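Local coordinates for protein Dye type peroxidase A (Streptomyces lividans 1326, PDB 6GZW) that probably uses its haem cofactor to reduce hydrogen peroxide while oxidising dyes and other substrates, as expected of a dye-decolourising peroxidase, at residues A[222-227]-A[320-325]; A[25-30]-A[300-305]; A[267-272]-A[288-293]. One frame throughout, in Å; residues are numbered along the deposited sequence.

Contact 1: residues A[222-227]-A[320-325]; sequences VVRRIR and LLFVCW. With HEM (protoporphyrin IX containing Fe), chain C.
Strands 222-227 and 320-325 run antiparallel at 162°, joined by six backbone hydrogen bonds in which V222, R224 and I226 each give and receive one with C324, F322 and L320 in turn. F322 CB lies 3.5 Å from R224 O and 3.7 Å from CD1 of I226, whose side chain runs alongside in the same direction. With CG anti to the backbone N (chi1 -178°), the ring is carried out to the porphyrin: CE1 comes 3.4 Å from HEM C1C, and CZ, at the tip, 3.3 Å from HEM C3C. The methyl HEM CMC sits over the ring centre, 3.8 Å above the plane, while the iron-bound water lies near that plane beyond the edge. I226 CG2 and L320 CD2 meet the vinyl carbon HEM CBB at 3.7 and 3.8 Å. An alanine in place of F322 would remove the whole ring and would probably loosen the packing against pyrrole C and beside the water ligand. R224, bent at chi2 and chi3, turns away to a salt bridge with D115, while the extended R225 on the other face reaches D308. The arrangement is a haem-pocket wall formed by strands of the C-terminal Dyp-type peroxidase region, within an antiparallel sheet that both family regions share.

Contact 2: residues A[25-30]-A[300-305]; sequences PMQARG and VRRPFS. With HEM (protoporphyrin IX containing Fe), chain C.
The polar part of the contact centres on the guanidinium of R302, brought across by an extended chain from CG to NE. Its NH2 serves two acceptors, Q27 OE1 at 2.9 Å and the backbone P25 O at 3.1 Å. Q27 OE1 lies near the guanidinium plane but is approached from above its own amide plane, the two planes being turned 75° apart. A water closes the arrangement, donating to Q27 OE1 at 2.7 Å and accepting from R302 NH1. R302 NE bonds to T24 O, and Q27 NE2 to S81 O, so both polar ends are held from further sides.

Apolar contacts flank this network. F304 points toward 25-30 and lays its ring face under G30, with CA 3.7 Å from the ring centroid in a CH-pi contact; with no CB on G30, its CA can lie this close over the ring. M26, bent along its chain, crosses P303 at about a right angle, SD to CD 3.8 Å.

The ionic part lies at the haem. R301 turns the other way, its guanidinium face over HEM C4D, and both NH1 and NH2 bond to the propionate oxygen HEM O2A at 2.8 Å. NH1 also donates to the iron-bound water and pairs with D183.

The chemistry thus divides between neighbours: neutral oxygens receive the N-H groups of R302, whereas the charge of R301, shared with a propionate and D183, would probably polarise the water on the iron.

Contact 3: residues A[267-272]-A[288-293]; sequences MDLEKT and ITRPDQ. With HEM (protoporphyrin IX containing Fe), chain C.
An Asx turn marks one side of this loop-to-loop contact: D268 OD1 accepts from E270 N at 3.0 Å. M267 and L269 both point toward 288-293. The opposing segment begins at the end of helix 285-288 and passes the propionate edge of the haem into the 3-10 turn 291-293; T289 packs on the porphyrin there, and P291 CD reaches the propionate oxygen HEM O2D at 3.3 Å.

The close-fitting part is where L269 and M267 meet R290 and Q293. L269 approaches both partners tip to tip, its CD1 3.6 Å from Q293 NE2 and 4.0 Å from R290 NE. M267 brings its CB 3.7 Å from R290 NH1. Bent at chi3 (64°), R290 carries its guanidinium to D292 and grips it side-on: NE uses the syn lone pair of OD1, and NH2 forms the salt bridge to OD2. Both partners lie almost in the guanidinium plane, so this two-nitrogen grip fixes the rotation of the group that L269 and M267 touch. Q293 NE2 gives D292 OD1 a second donor, in a nearly straight bond from above the carboxylate plane.

The other side is looser: no direct polar bond links the two loops, E270 is exposed to solvent, and water supplies the polar links. One molecule donates to M267 O at 2.6 Å and accepts only weakly from R290 NH2; the other accepts from M267 N at 2.8 Å and from R290 NH1 at 2.9 Å.

In the fold
From the N terminus, the chain first reaches 25-30, at the start of strand 29-37, which must wait 269 residues for its partner. Strand 219-228 supplies 222-227, followed by 267-272 and 288-293: contact 3 thus closes a short loop of 15 residues that falls within the spans of both other contacts. Segment 300-305 then completes contact 2, and 320-325 contact 1, so these two cross. They also touch, because strands 300-310 and 316-326 are sheet neighbours, with a probable hydrogen bond from L321 N to F304 O. Contact 2 joins the N- and C-terminal peroxidase regions; contacts 1 and 3 belong to the latter. All three reach the haem.

Contact 1: residues A[222-227]-A[320-325]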
# COMPACT_ATOMS: atom_id res chain seq x y z
N VAL A 222 12.40 -6.97 -17.13
CA VAL A 222 11.17 -6.67 -17.85
C VAL A 222 10.10 -6.50 -16.78
O VAL A 222 9.89 -7.42 -15.98
CB VAL A 222 10.79 -7.77 -18.86
CG1 VAL A 222 9.40 -7.52 -19.45
CG2 VAL A 222 11.87 -7.85 -19.93
N VAL A 223 9.48 -5.32 -16.76
CA VAL A 223 8.36 -4.96 -15.89
C VAL A 223 7.11 -5.06 -16.75
O VAL A 223 7.09 -4.51 -17.87
CB VAL A 223 8.52 -3.52 -15.40
CG1 VAL A 223 7.33 -3.08 -14.56
CG2 VAL A 223 9.81 -3.37 -14.63
N ARG A 224 6.08 -5.72 -16.24
CA ARG A 224 4.75 -5.72 -16.87
C ARG A 224 3.70 -5.44 -15.83
O ARG A 224 3.66 -6.11 -14.79
CB ARG A 224 4.44 -7.08 -17.53
CG ARG A 224 5.52 -7.56 -18.51
CD ARG A 224 5.56 -6.77 -19.80
NE ARG A 224 4.48 -7.19 -20.70
CZ ARG A 224 4.46 -7.01 -22.02
NH1 ARG A 224 5.45 -6.34 -22.64
NH2 ARG A 224 3.43 -7.49 -22.73
N ARG A 225 2.87 -4.43 -16.09
CA ARG A 225 1.72 -4.14 -15.25
C ARG A 225 0.61 -5.03 -15.82
O ARG A 225 0.05 -4.70 -16.86
CB ARG A 225 1.32 -2.66 -15.31
CG ARG A 225 0.15 -2.30 -14.39
CD ARG A 225 -0.37 -0.91 -14.69
NE ARG A 225 -1.49 -0.53 -13.83
CZ ARG A 225 -1.37 -0.12 -12.56
NH1 ARG A 225 -0.18 -0.08 -11.97
NH2 ARG A 225 -2.44 0.22 -11.86
N ILE A 226 0.29 -6.12 -15.11
CA ILE A 226 -0.67 -7.08 -15.62
C ILE A 226 -1.91 -7.02 -14.76
O ILE A 226 -1.89 -7.42 -13.60
CB ILE A 226 -0.09 -8.51 -15.63
CG1 ILE A 226 1.27 -8.54 -16.32
CG2 ILE A 226 -1.06 -9.45 -16.31
CD1 ILE A 226 1.91 -9.91 -16.30
N ARG A 227 -3.00 -6.49 -15.32
CA ARG A 227 -4.24 -6.43 -14.61
C ARG A 227 -4.83 -7.81 -14.55
O ARG A 227 -4.77 -8.57 -15.51
CB ARG A 227 -5.23 -5.48 -15.29
CG ARG A 227 -6.57 -5.38 -14.56
CD ARG A 227 -7.30 -4.09 -14.89
NE ARG A 227 -7.76 -4.03 -16.28
CZ ARG A 227 -8.92 -4.50 -16.71
NH1 ARG A 227 -9.77 -5.13 -15.90
NH2 ARG A 227 -9.25 -4.34 -17.99
N LEU A 320 -0.88 -7.70 -10.90
CA LEU A 320 0.52 -8.02 -10.56
C LEU A 320 1.46 -7.10 -11.28
O LEU A 320 1.33 -6.92 -12.51
CB LEU A 320 0.80 -9.45 -11.00
CG LEU A 320 2.10 -10.09 -10.47
CD1 LEU A 320 2.00 -10.41 -9.00
CD2 LEU A 320 2.38 -11.36 -11.28
N LEU A 321 2.37 -6.46 -10.53
CA LEU A 321 3.53 -5.81 -11.14
C LEU A 321 4.54 -6.91 -11.31
O LEU A 321 5.26 -7.29 -10.36
CB LEU A 321 4.08 -4.67 -10.30
CG LEU A 321 3.08 -3.59 -9.87
CD1 LEU A 321 3.75 -2.56 -8.99
CD2 LEU A 321 2.43 -2.92 -11.08
N PHE A 322 4.50 -7.51 -12.49
CA PHE A 322 5.38 -8.61 -12.85
C PHE A 322 6.75 -7.98 -13.12
O PHE A 322 6.86 -7.07 -13.90
CB PHE A 322 4.81 -9.29 -14.09
CG PHE A 322 5.60 -10.49 -14.55
CD1 PHE A 322 5.36 -11.75 -14.01
CD2 PHE A 322 6.57 -10.35 -15.51
CE1 PHE A 322 6.06 -12.87 -14.44
CE2 PHE A 322 7.28 -11.46 -15.95
CZ PHE A 322 7.02 -12.73 -15.41
N VAL A 323 7.77 -8.48 -12.43
CA VAL A 323 9.14 -7.98 -12.54
C VAL A 323 10.05 -9.18 -12.67
O VAL A 323 10.20 -9.95 -11.72
CB VAL A 323 9.55 -7.16 -11.31
CG1 VAL A 323 10.92 -6.54 -11.53
CG2 VAL A 323 8.53 -6.07 -11.05
N CYS A 324 10.63 -9.38 -13.84
CA CYS A 324 11.49 -10.55 -14.06
C CYS A 324 12.87 -10.12 -14.48
O CYS A 324 13.06 -9.05 -15.09
CB CYS A 324 10.92 -11.54 -15.10
SG CYS A 324 10.76 -10.89 -16.77
N TRP A 325 13.82 -11.01 -14.18
CA TRP A 325 15.24 -10.75 -14.28
C TRP A 325 15.88 -11.88 -15.10
O TRP A 325 15.60 -13.04 -14.85
CB TRP A 325 15.82 -10.73 -12.86
CG TRP A 325 15.28 -9.60 -12.00
CD1 TRP A 325 14.26 -9.64 -11.09
CD2 TRP A 325 15.80 -8.28 -11.97
NE1 TRP A 325 14.10 -8.40 -10.51
CE2 TRP A 325 15.05 -7.55 -11.03
CE3 TRP A 325 16.82 -7.63 -12.68
CZ2 TRP A 325 15.30 -6.21 -10.78
CZ3 TRP A 325 17.08 -6.30 -12.41
CH2 TRP A 325 16.30 -5.60 -11.49
CHA HEM C . 4.89 -19.87 -12.67
CHB HEM C . 1.00 -17.07 -11.98
CHC HEM C . 2.56 -14.16 -15.55
CHD HEM C . 6.41 -16.96 -16.21
C1A HEM C . 3.71 -19.37 -12.18
C2A HEM C . 2.92 -20.00 -11.16
C3A HEM C . 1.84 -19.21 -10.99
C4A HEM C . 1.95 -18.09 -11.88
CMA HEM C . 0.71 -19.39 -10.01
CAA HEM C . 3.22 -21.31 -10.44
CBA HEM C . 4.03 -21.21 -9.15
CGA HEM C . 5.44 -20.81 -9.42
O1A HEM C . 6.33 -21.64 -9.77
O2A HEM C . 5.77 -19.59 -9.32
C1B HEM C . 1.11 -16.00 -12.89
C2B HEM C . 0.19 -14.91 -12.96
C3B HEM C . 0.59 -14.08 -13.96
C4B HEM C . 1.83 -14.70 -14.51
CMB HEM C . -1.04 -14.75 -12.12
CAB HEM C . 0.04 -12.77 -14.38
CBB HEM C . -0.64 -11.96 -13.59
C1C HEM C . 3.71 -14.68 -16.08
C2C HEM C . 4.44 -14.10 -17.16
C3C HEM C . 5.54 -14.92 -17.36
C4C HEM C . 5.48 -15.97 -16.37
CMC HEM C . 4.09 -12.88 -17.95
CAC HEM C . 6.61 -14.84 -18.39
CBC HEM C . 6.55 -14.24 -19.58
C1D HEM C . 6.29 -17.94 -15.22
C2D HEM C . 7.36 -18.94 -15.05
C3D HEM C . 6.94 -19.76 -14.07
C4D HEM C . 5.61 -19.23 -13.65
CMD HEM C . 8.68 -19.02 -15.80
CAD HEM C . 7.70 -20.97 -13.53
CBD HEM C . 7.48 -22.22 -14.38
CGD HEM C . 8.30 -23.36 -13.86
O1D HEM C . 7.80 -24.19 -13.06
O2D HEM C . 9.49 -23.45 -14.22
NA HEM C . 3.06 -18.26 -12.68
NB HEM C . 2.04 -15.84 -13.84
NC HEM C . 4.31 -15.82 -15.66
ND HEM C . 5.23 -18.20 -14.44
FE HEM C . 3.67 -17.08 -14.17
O HOH W 1 4.67 -15.93 -12.90

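Contact 2: residues A[25-30]-A[300-305]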
# COMPACT_ATOMS: atom_id res chain seq x y z
N PRO A 25 15.09 -11.18 -0.87
CA PRO A 25 13.76 -11.68 -0.62
C PRO A 25 12.70 -10.65 -0.94
O PRO A 25 12.96 -9.44 -0.92
CB PRO A 25 13.76 -11.96 0.87
CG PRO A 25 15.18 -12.26 1.19
CD PRO A 25 15.92 -11.28 0.34
N MET A 26 11.50 -11.15 -1.16
CA MET A 26 10.32 -10.34 -1.35
C MET A 26 10.09 -9.36 -0.21
O MET A 26 10.34 -9.68 0.95
CB MET A 26 9.12 -11.26 -1.46
CG MET A 26 9.18 -12.15 -2.69
SD MET A 26 8.37 -11.45 -4.15
CE MET A 26 9.34 -10.08 -4.58
N GLN A 27 9.63 -8.16 -0.56
CA GLN A 27 9.34 -7.11 0.42
C GLN A 27 7.85 -6.77 0.40
O GLN A 27 7.20 -6.89 -0.64
CB GLN A 27 10.14 -5.87 0.06
CG GLN A 27 11.66 -6.02 0.18
CD GLN A 27 12.39 -5.25 -0.86
OE1 GLN A 27 11.95 -5.18 -2.02
NE2 GLN A 27 13.54 -4.67 -0.49
N ALA A 28 7.35 -6.31 1.54
CA ALA A 28 5.92 -6.03 1.71
C ALA A 28 5.43 -4.81 0.92
O ALA A 28 4.26 -4.74 0.59
CB ALA A 28 5.58 -5.84 3.16
N ARG A 29 6.32 -3.86 0.63
CA ARG A 29 5.95 -2.61 -0.01
C ARG A 29 6.90 -2.32 -1.15
O ARG A 29 8.10 -2.45 -0.98
CB ARG A 29 6.01 -1.49 1.03
CG ARG A 29 5.61 -0.13 0.52
CD ARG A 29 4.30 -0.18 -0.21
NE ARG A 29 3.64 1.10 -0.16
CZ ARG A 29 2.53 1.41 -0.80
NH1 ARG A 29 1.92 0.52 -1.58
NH2 ARG A 29 2.03 2.61 -0.66
N GLY A 30 6.34 -1.95 -2.31
CA GLY A 30 7.10 -1.59 -3.51
C GLY A 30 6.64 -0.28 -4.13
O GLY A 30 5.46 0.07 -4.12
N VAL A 300 14.30 -15.01 -13.24
CA VAL A 300 13.88 -14.81 -11.85
C VAL A 300 12.66 -13.90 -11.87
O VAL A 300 12.59 -12.96 -12.66
CB VAL A 300 15.02 -14.24 -10.98
CG1 VAL A 300 14.51 -13.53 -9.73
CG2 VAL A 300 15.98 -15.36 -10.59
N ARG A 301 11.66 -14.28 -11.09
CA ARG A 301 10.43 -13.50 -10.92
C ARG A 301 10.41 -12.95 -9.50
O ARG A 301 10.64 -13.67 -8.55
CB ARG A 301 9.21 -14.40 -11.16
CG ARG A 301 9.09 -14.81 -12.62
CD ARG A 301 7.99 -15.84 -12.85
NE ARG A 301 8.35 -17.07 -12.14
CZ ARG A 301 7.61 -17.71 -11.24
NH1 ARG A 301 6.40 -17.29 -10.85
NH2 ARG A 301 8.10 -18.84 -10.72
N ARG A 302 10.15 -11.65 -9.37
CA ARG A 302 10.22 -11.00 -8.07
C ARG A 302 9.23 -9.82 -8.10
O ARG A 302 9.63 -8.66 -8.20
CB ARG A 302 11.65 -10.54 -7.78
CG ARG A 302 11.93 -10.06 -6.39
CD ARG A 302 13.37 -9.59 -6.19
NE ARG A 302 13.48 -9.03 -4.86
CZ ARG A 302 13.14 -7.80 -4.51
NH1 ARG A 302 12.67 -6.93 -5.41
NH2 ARG A 302 13.29 -7.43 -3.25
N PRO A 303 7.92 -10.13 -8.00
CA PRO A 303 6.84 -9.18 -8.24
C PRO A 303 6.37 -8.43 -7.01
O PRO A 303 6.78 -8.75 -5.89
CB PRO A 303 5.70 -10.11 -8.71
CG PRO A 303 5.89 -11.33 -7.85
CD PRO A 303 7.39 -11.51 -7.85
N PHE A 304 5.48 -7.49 -7.26
CA PHE A 304 4.59 -6.96 -6.25
C PHE A 304 3.17 -7.06 -6.78
O PHE A 304 2.94 -6.95 -7.99
CB PHE A 304 4.90 -5.49 -5.98
CG PHE A 304 6.29 -5.24 -5.46
CD1 PHE A 304 7.33 -5.04 -6.34
CD2 PHE A 304 6.55 -5.17 -4.10
CE1 PHE A 304 8.61 -4.80 -5.89
CE2 PHE A 304 7.83 -4.90 -3.63
CZ PHE A 304 8.86 -4.74 -4.54
N SER A 305 2.20 -7.21 -5.88
CA SER A 305 0.79 -7.12 -6.27
C SER A 305 0.37 -5.63 -6.22
O SER A 305 1.07 -4.81 -5.63
CB SER A 305 -0.09 -7.99 -5.36
OG SER A 305 0.21 -9.37 -5.56
CHA HEM C . 4.89 -19.87 -12.67
CHB HEM C . 1.00 -17.07 -11.98
CHC HEM C . 2.56 -14.16 -15.55
CHD HEM C . 6.41 -16.96 -16.21
C1A HEM C . 3.71 -19.37 -12.18
C2A HEM C . 2.92 -20.00 -11.16
C3A HEM C . 1.84 -19.21 -10.99
C4A HEM C . 1.95 -18.09 -11.88
CMA HEM C . 0.71 -19.39 -10.01
CAA HEM C . 3.22 -21.31 -10.44
CBA HEM C . 4.03 -21.21 -9.15
CGA HEM C . 5.44 -20.81 -9.42
O1A HEM C . 6.33 -21.64 -9.77
O2A HEM C . 5.77 -19.59 -9.32
C1B HEM C . 1.11 -16.00 -12.89
C2B HEM C . 0.19 -14.91 -12.96
C3B HEM C . 0.59 -14.08 -13.96
C4B HEM C . 1.83 -14.70 -14.51
CMB HEM C . -1.04 -14.75 -12.12
CAB HEM C . 0.04 -12.77 -14.38
CBB HEM C . -0.64 -11.96 -13.59
C1C HEM C . 3.71 -14.68 -16.08
C2C HEM C . 4.44 -14.10 -17.16
C3C HEM C . 5.54 -14.92 -17.36
C4C HEM C . 5.48 -15.97 -16.37
CMC HEM C . 4.09 -12.88 -17.95
CAC HEM C . 6.61 -14.84 -18.39
CBC HEM C . 6.55 -14.24 -19.58
C1D HEM C . 6.29 -17.94 -15.22
C2D HEM C . 7.36 -18.94 -15.05
C3D HEM C . 6.94 -19.76 -14.07
C4D HEM C . 5.61 -19.23 -13.65
CMD HEM C . 8.68 -19.02 -15.80
CAD HEM C . 7.70 -20.97 -13.53
CBD HEM C . 7.48 -22.22 -14.38
CGD HEM C . 8.30 -23.36 -13.86
O1D HEM C . 7.80 -24.19 -13.06
O2D HEM C . 9.49 -23.45 -14.22
NA HEM C . 3.06 -18.26 -12.68
NB HEM C . 2.04 -15.84 -13.84
NC HEM C . 4.31 -15.82 -15.66
ND HEM C . 5.23 -18.20 -14.44
FE HEM C . 3.67 -17.08 -14.17
O HOH W 2 12.61 -4.20 -4.50
O HOH W 1 4.67 -15.93 -12.90

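Contact 3: residues A[267-272]-A[288-293]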
# COMPACT_ATOMS: atom_id res chain seq x y z
N MET A 267 6.69 -32.00 -11.07
CA MET A 267 5.53 -32.13 -11.95
C MET A 267 5.76 -33.30 -12.92
O MET A 267 6.88 -33.47 -13.41
CB MET A 267 5.35 -30.85 -12.76
CG MET A 267 4.04 -30.75 -13.52
SD MET A 267 3.90 -29.20 -14.46
CE MET A 267 3.19 -28.19 -13.16
N ASP A 268 4.72 -34.09 -13.16
CA ASP A 268 4.77 -35.14 -14.16
C ASP A 268 3.95 -34.67 -15.38
O ASP A 268 2.72 -34.61 -15.34
CB ASP A 268 4.21 -36.44 -13.57
CG ASP A 268 4.31 -37.60 -14.52
OD1 ASP A 268 4.39 -37.39 -15.74
OD2 ASP A 268 4.26 -38.74 -14.03
N LEU A 269 4.66 -34.34 -16.44
CA LEU A 269 4.10 -33.73 -17.64
C LEU A 269 3.42 -34.75 -18.56
O LEU A 269 2.72 -34.36 -19.49
CB LEU A 269 5.19 -33.02 -18.40
CG LEU A 269 5.85 -31.85 -17.66
CD1 LEU A 269 7.16 -31.45 -18.34
CD2 LEU A 269 4.92 -30.67 -17.60
N GLU A 270 3.66 -36.04 -18.33
CA GLU A 270 3.05 -37.09 -19.17
C GLU A 270 1.85 -37.79 -18.52
O GLU A 270 1.11 -38.51 -19.22
CB GLU A 270 4.11 -38.14 -19.57
CG GLU A 270 5.06 -37.69 -20.69
CD GLU A 270 6.13 -36.71 -20.26
OE1 GLU A 270 6.82 -36.99 -19.25
OE2 GLU A 270 6.29 -35.67 -20.93
N LYS A 271 1.62 -37.57 -17.23
CA LYS A 271 0.59 -38.31 -16.49
C LYS A 271 -0.79 -38.01 -17.03
O LYS A 271 -1.15 -36.84 -17.22
CB LYS A 271 0.61 -37.97 -15.01
CG LYS A 271 -0.25 -38.90 -14.17
CD LYS A 271 -0.02 -38.65 -12.69
CE LYS A 271 -0.82 -39.60 -11.82
NZ LYS A 271 -1.03 -39.03 -10.47
N THR A 272 -1.55 -39.08 -17.26
CA THR A 272 -2.94 -38.99 -17.68
C THR A 272 -3.88 -39.60 -16.66
O THR A 272 -3.47 -40.34 -15.76
CB THR A 272 -3.17 -39.68 -19.04
OG1 THR A 272 -2.78 -41.06 -18.96
CG2 THR A 272 -2.32 -39.00 -20.12
N ILE A 288 3.56 -24.64 -19.49
CA ILE A 288 4.12 -24.01 -20.68
C ILE A 288 5.19 -22.93 -20.43
O ILE A 288 5.92 -22.56 -21.34
CB ILE A 288 3.03 -23.54 -21.66
CG1 ILE A 288 2.26 -22.34 -21.11
CG2 ILE A 288 2.10 -24.72 -22.01
CD1 ILE A 288 1.24 -21.80 -22.08
N THR A 289 5.28 -22.44 -19.19
CA THR A 289 6.32 -21.47 -18.83
C THR A 289 7.67 -22.09 -18.39
O THR A 289 8.66 -21.38 -18.24
CB THR A 289 5.84 -20.60 -17.65
OG1 THR A 289 5.43 -21.48 -16.61
CG2 THR A 289 4.70 -19.70 -18.04
N ARG A 290 7.73 -23.42 -18.22
CA ARG A 290 8.95 -24.05 -17.71
C ARG A 290 10.15 -23.87 -18.66
O ARG A 290 9.98 -23.90 -19.91
CB ARG A 290 8.74 -25.54 -17.47
CG ARG A 290 7.72 -25.94 -16.40
CD ARG A 290 7.29 -27.40 -16.55
NE ARG A 290 8.42 -28.28 -16.34
CZ ARG A 290 8.75 -28.87 -15.18
NH1 ARG A 290 8.05 -28.67 -14.06
NH2 ARG A 290 9.85 -29.64 -15.12
N PRO A 291 11.36 -23.69 -18.10
CA PRO A 291 12.53 -23.66 -18.98
C PRO A 291 12.64 -24.89 -19.88
O PRO A 291 12.96 -24.74 -21.05
CB PRO A 291 13.72 -23.51 -18.00
CG PRO A 291 13.12 -22.81 -16.79
CD PRO A 291 11.71 -23.33 -16.70
N ASP A 292 12.29 -26.08 -19.37
CA ASP A 292 12.35 -27.30 -20.21
C ASP A 292 11.29 -27.41 -21.35
O ASP A 292 11.37 -28.32 -22.18
CB ASP A 292 12.46 -28.56 -19.36
CG ASP A 292 11.21 -28.87 -18.56
OD1 ASP A 292 10.11 -28.32 -18.80
OD2 ASP A 292 11.38 -29.71 -17.67
N GLN A 293 10.32 -26.49 -21.38
CA GLN A 293 9.37 -26.33 -22.49
C GLN A 293 9.69 -25.18 -23.43
O GLN A 293 8.93 -24.91 -24.35
CB GLN A 293 7.95 -26.13 -21.91
CG GLN A 293 7.56 -27.19 -20.91
CD GLN A 293 7.56 -28.57 -21.53
OE1 GLN A 293 6.81 -28.82 -22.47
NE2 GLN A 293 8.40 -29.46 -21.01
CHA HEM C . 4.89 -19.87 -12.67
CHB HEM C . 1.00 -17.07 -11.98
CHC HEM C . 2.56 -14.16 -15.55
CHD HEM C . 6.41 -16.96 -16.21
C1A HEM C . 3.71 -19.37 -12.18
C2A HEM C . 2.92 -20.00 -11.16
C3A HEM C . 1.84 -19.21 -10.99
C4A HEM C . 1.95 -18.09 -11.88
CMA HEM C . 0.71 -19.39 -10.01
CAA HEM C . 3.22 -21.31 -10.44
CBA HEM C . 4.03 -21.21 -9.15
CGA HEM C . 5.44 -20.81 -9.42
O1A HEM C . 6.33 -21.64 -9.77
O2A HEM C . 5.77 -19.59 -9.32
C1B HEM C . 1.11 -16.00 -12.89
C2B HEM C . 0.19 -14.91 -12.96
C3B HEM C . 0.59 -14.08 -13.96
C4B HEM C . 1.83 -14.70 -14.51
CMB HEM C . -1.04 -14.75 -12.12
CAB HEM C . 0.04 -12.77 -14.38
CBB HEM C . -0.64 -11.96 -13.59
C1C HEM C . 3.71 -14.68 -16.08
C2C HEM C . 4.44 -14.10 -17.16
C3C HEM C . 5.54 -14.92 -17.36
C4C HEM C . 5.48 -15.97 -16.37
CMC HEM C . 4.09 -12.88 -17.95
CAC HEM C . 6.61 -14.84 -18.39
CBC HEM C . 6.55 -14.24 -19.58
C1D HEM C . 6.29 -17.94 -15.22
C2D HEM C . 7.36 -18.94 -15.05
C3D HEM C . 6.94 -19.76 -14.07
C4D HEM C . 5.61 -19.23 -13.65
CMD HEM C . 8.68 -19.02 -15.80
CAD HEM C . 7.70 -20.97 -13.53
CBD HEM C . 7.48 -22.22 -14.38
CGD HEM C . 8.30 -23.36 -13.86
O1D HEM C . 7.80 -24.19 -13.06
O2D HEM C . 9.49 -23.45 -14.22
NA HEM C . 3.06 -18.26 -12.68
NB HEM C . 2.04 -15.84 -13.84
NC HEM C . 4.31 -15.82 -15.66
ND HEM C . 5.23 -18.20 -14.44
FE HEM C . 3.67 -17.08 -14.17
O HOH W 3 8.42 -29.81 -11.41
O HOH W 4 9.25 -32.29 -13.30
O HOH W 1 4.67 -15.93 -12.90